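Local coordinates for SusD superfamily protein (Bacteroides thetaiotaomicron VPI-5482, PDB 3HDX), which probably binds polysaccharide at the outer membrane of this gut bacterium, as a homologue of the starch-binding protein SusD, at residues Ser299-Phe304 with Leu310-Ile315. Sequence-based numbering, arbitrary orientation. Where two conformers were deposited one is given.
Sequences SLFSIF and LRFGII
An aromatic cluster of Phe-301, Phe-304 and Phe-312 joins the last turn of helix 297-303 to the irregular chain that follows it in this SusD-family protein, and illustrates how a short helix can be tied to its own downstream loop by apolar side chains, with no hydrogen bond across the contact. Phe-312 is the inserted piece. Its CG stands anti to the backbone N (chi1 -175°), which sends the ring out from the loop toward the helix, where three side chains receive it. Leu-300 lies across one face: its CB makes a CH-pi contact 4.2 Å from the centroid of the Phe-312 ring, and CD1 reaches CE1 and CZ of that ring. The exposed Phe-301 meets the edge of the Phe-312 ring, with its CE1 3.6 Å from CE2 of Phe-312, in an offset edge-to-face pair, the edge of Phe-312 turned toward the face of Phe-301 and the planes 60° apart. At the root of the inserted side chain, CB of Phe-312 sits over one face of Phe-304, 3.8 Å from the ring centroid, while CG2 of Ile-303 lies against the opposite face; the two rings themselves meet obliquely. Phe-304, just past the helix end, is thus held between loop and helix, and a serine in its place would probably open a gap beneath CB of Phe-312 and leave the Phe-312 ring freer to shift. CB of Arg-311 packs 3.8 Å from CE1 of Phe-304, the two side chains crossing at about a right angle, while the guanidinium forms salt bridges with Asp-309 and with Glu-419 and Glu-423 of helix 409-423. This charged network borders the apolar cluster at Phe-304, where the guanidinium plane is turned 58° from the ring and NE of Arg-311 lies 4.1 Å from CE1 of Phe-304.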
ATOM      1  N   SER A 299      -0.695  21.424 -11.704  1.00 18.47           N
ATOM      2  CA  SER A 299      -0.738  19.976 -11.704  1.00 17.87           C
ATOM      3  C   SER A 299      -2.179  19.463 -11.852  1.00 16.46           C
ATOM      4  O   SER A 299      -2.445  18.556 -12.642  1.00 16.77           O
ATOM      5  CB  SER A 299      -0.102  19.388 -10.460  1.00 17.40           C
ATOM      6  OG  SER A 299       1.301  19.595 -10.475  1.00 18.56           O
ATOM      7  N   LEU A 300      -3.106  20.042 -11.104  1.00 15.00           N
ATOM      8  CA  LEU A 300      -4.498  19.604 -11.139  1.00 14.87           C
ATOM      9  C   LEU A 300      -5.083  19.679 -12.535  1.00 15.07           C
ATOM     10  O   LEU A 300      -5.754  18.742 -12.980  1.00 14.90           O
ATOM     11  CB  LEU A 300      -5.340  20.435 -10.175  1.00 15.65           C
ATOM     12  CG  LEU A 300      -5.129  20.118  -8.692  1.00 15.33           C
ATOM     13  CD1 LEU A 300      -5.783  21.239  -7.840  1.00 15.60           C
ATOM     14  CD2 LEU A 300      -5.659  18.717  -8.300  1.00 15.90           C
ATOM     15  N   PHE A 301      -4.801  20.788 -13.218  1.00 15.24           N
ATOM     16  CA  PHE A 301      -5.365  20.987 -14.552  1.00 16.60           C
ATOM     17  C   PHE A 301      -4.676  20.163 -15.613  1.00 17.97           C
ATOM     18  O   PHE A 301      -5.278  19.942 -16.652  1.00 20.37           O
ATOM     19  CB  PHE A 301      -5.510  22.473 -14.887  1.00 18.46           C
ATOM     20  CG  PHE A 301      -6.520  23.162 -14.005  1.00 20.53           C
ATOM     21  CD1 PHE A 301      -7.854  22.787 -14.046  1.00 22.14           C
ATOM     22  CD2 PHE A 301      -6.170  24.199 -13.162  1.00 23.72           C
ATOM     23  CE1 PHE A 301      -8.806  23.419 -13.243  1.00 22.41           C
ATOM     24  CE2 PHE A 301      -7.138  24.832 -12.346  1.00 24.62           C
ATOM     25  CZ  PHE A 301      -8.440  24.421 -12.384  1.00 23.75           C
ATOM     26  N   SER A 302      -3.459  19.685 -15.338  1.00 17.34           N
ATOM     27  CA  SER A 302      -2.731  18.813 -16.265  0.50 18.13           C
ATOM     28  C   SER A 302      -3.206  17.360 -16.106  1.00 18.19           C
ATOM     29  O   SER A 302      -3.370  16.631 -17.082  1.00 18.61           O
ATOM     30  CB  SER A 302      -1.210  18.884 -15.996  0.50 18.62           C
ATOM     31  OG  SER A 302      -0.691  20.167 -16.288  0.50 19.88           O
ATOM     32  N   ILE A 303      -3.428  16.951 -14.858  1.00 16.70           N
ATOM     33  CA  ILE A 303      -3.784  15.562 -14.507  1.00 16.62           C
ATOM     34  C   ILE A 303      -5.242  15.234 -14.733  1.00 15.90           C
ATOM     35  O   ILE A 303      -5.551  14.160 -15.253  1.00 16.38           O
ATOM     36  CB  ILE A 303      -3.411  15.271 -13.029  1.00 16.57           C
ATOM     37  CG1 ILE A 303      -1.870  15.361 -12.874  1.00 17.23           C
ATOM     38  CG2 ILE A 303      -3.909  13.871 -12.626  1.00 17.26           C
ATOM     39  CD1 ILE A 303      -1.366  15.376 -11.448  1.00 16.08           C
ATOM     40  N   PHE A 304      -6.119  16.156 -14.309  1.00 14.66           N
ATOM     41  CA  PHE A 304      -7.566  16.008 -14.465  1.00 14.64           C
ATOM     42  C   PHE A 304      -7.930  16.833 -15.681  1.00 17.49           C
ATOM     43  O   PHE A 304      -7.899  18.065 -15.625  1.00 19.63           O
ATOM     44  CB  PHE A 304      -8.281  16.488 -13.210  1.00 14.58           C
ATOM     45  CG  PHE A 304      -7.969  15.670 -12.002  1.00 13.94           C
ATOM     46  CD1 PHE A 304      -8.693  14.498 -11.740  1.00 15.49           C
ATOM     47  CD2 PHE A 304      -6.974  16.059 -11.097  1.00 13.93           C
ATOM     48  CE1 PHE A 304      -8.442  13.739 -10.638  1.00 15.65           C
ATOM     49  CE2 PHE A 304      -6.689  15.269  -9.993  1.00 14.15           C
ATOM     50  CZ  PHE A 304      -7.461  14.112  -9.739  1.00 15.31           C
ATOM     51  N   LEU A 310     -15.398  13.387 -11.143  1.00 12.81           N
ATOM     52  CA  LEU A 310     -15.917  13.604  -9.781  1.00 12.96           C
ATOM     53  C   LEU A 310     -14.842  13.865  -8.740  1.00 12.33           C
ATOM     54  O   LEU A 310     -15.123  14.452  -7.700  1.00 13.34           O
ATOM     55  CB  LEU A 310     -16.807  12.441  -9.303  1.00 12.93           C
ATOM     56  CG  LEU A 310     -18.116  12.241 -10.077  1.00 14.26           C
ATOM     57  CD1 LEU A 310     -18.846  10.998  -9.634  1.00 14.57           C
ATOM     58  CD2 LEU A 310     -19.010  13.490  -9.897  1.00 17.38           C
ATOM     59  N   ARG A 311     -13.615  13.425  -8.982  1.00 13.00           N
ATOM     60  CA  ARG A 311     -12.530  13.672  -8.030  1.00 13.02           C
ATOM     61  C   ARG A 311     -12.090  15.145  -8.020  1.00 12.42           C
ATOM     62  O   ARG A 311     -11.661  15.641  -6.979  1.00 13.14           O
ATOM     63  CB  ARG A 311     -11.336  12.772  -8.382  1.00 13.19           C
ATOM     64  CG  ARG A 311     -11.665  11.251  -8.240  1.00 13.68           C
ATOM     65  CD  ARG A 311     -10.777  10.328  -8.998  1.00 13.47           C
ATOM     66  NE  ARG A 311     -10.942  10.457 -10.461  1.00 12.70           N
ATOM     67  CZ  ARG A 311     -10.717   9.486 -11.363  1.00 12.05           C
ATOM     68  NH1 ARG A 311     -10.380   8.251 -10.998  1.00 11.75           N
ATOM     69  NH2 ARG A 311     -10.840   9.746 -12.653  1.00 12.35           N
ATOM     70  N   PHE A 312     -12.223  15.822  -9.165  1.00 13.06           N
ATOM     71  CA  PHE A 312     -11.829  17.217  -9.308  1.00 14.10           C
ATOM     72  C   PHE A 312     -12.756  17.907 -10.292  1.00 14.29           C
ATOM     73  O   PHE A 312     -12.430  18.176 -11.424  1.00 16.69           O
ATOM     74  CB  PHE A 312     -10.359  17.363  -9.710  1.00 15.05           C
ATOM     75  CG  PHE A 312      -9.908  18.769  -9.735  1.00 15.71           C
ATOM     76  CD1 PHE A 312      -9.972  19.533  -8.571  1.00 17.26           C
ATOM     77  CD2 PHE A 312      -9.481  19.360 -10.923  1.00 16.44           C
ATOM     78  CE1 PHE A 312      -9.583  20.853  -8.613  1.00 18.06           C
ATOM     79  CE2 PHE A 312      -9.103  20.680 -10.971  1.00 16.80           C
ATOM     80  CZ  PHE A 312      -9.161  21.435  -9.811  1.00 18.84           C
ATOM     81  N   GLY A 313     -13.947  18.176  -9.809  1.00 14.24           N
ATOM     82  CA  GLY A 313     -14.985  18.746 -10.639  1.00 16.02           C
ATOM     83  C   GLY A 313     -16.047  19.368  -9.774  1.00 14.59           C
ATOM     84  O   GLY A 313     -15.835  20.460  -9.226  1.00 14.97           O
ATOM     85  N   ILE A 314     -17.146  18.645  -9.580  1.00 14.51           N
ATOM     86  CA  ILE A 314     -18.259  19.140  -8.782  1.00 15.16           C
ATOM     87  C   ILE A 314     -17.809  19.516  -7.344  1.00 15.10           C
ATOM     88  O   ILE A 314     -16.935  18.870  -6.735  1.00 14.61           O
ATOM     89  CB  ILE A 314     -19.396  18.067  -8.730  1.00 16.64           C
ATOM     90  CG1 ILE A 314     -20.730  18.631  -8.250  1.00 18.76           C
ATOM     91  CG2 ILE A 314     -18.987  16.850  -7.891  1.00 16.59           C
ATOM     92  CD1 ILE A 314     -21.375  19.563  -9.281  1.00 20.39           C
ATOM     93  N   ILE A 315     -18.428  20.563  -6.822  1.00 13.88           N
ATOM     94  CA  ILE A 315     -18.242  21.034  -5.468  1.00 14.64           C
ATOM     95  C   ILE A 315     -18.585  19.927  -4.464  1.00 15.06           C
ATOM     96  O   ILE A 315     -19.443  19.068  -4.737  1.00 16.92           O
ATOM     97  CB  ILE A 315     -19.146  22.293  -5.232  1.00 15.58           C
ATOM     98  CG1 ILE A 315     -18.758  23.049  -3.967  1.00 17.16           C
ATOM     99  CG2 ILE A 315     -20.657  21.923  -5.230  1.00 16.19           C
ATOM    100  CD1 ILE A 315     -19.569  24.394  -3.882  1.00 17.48           C
TER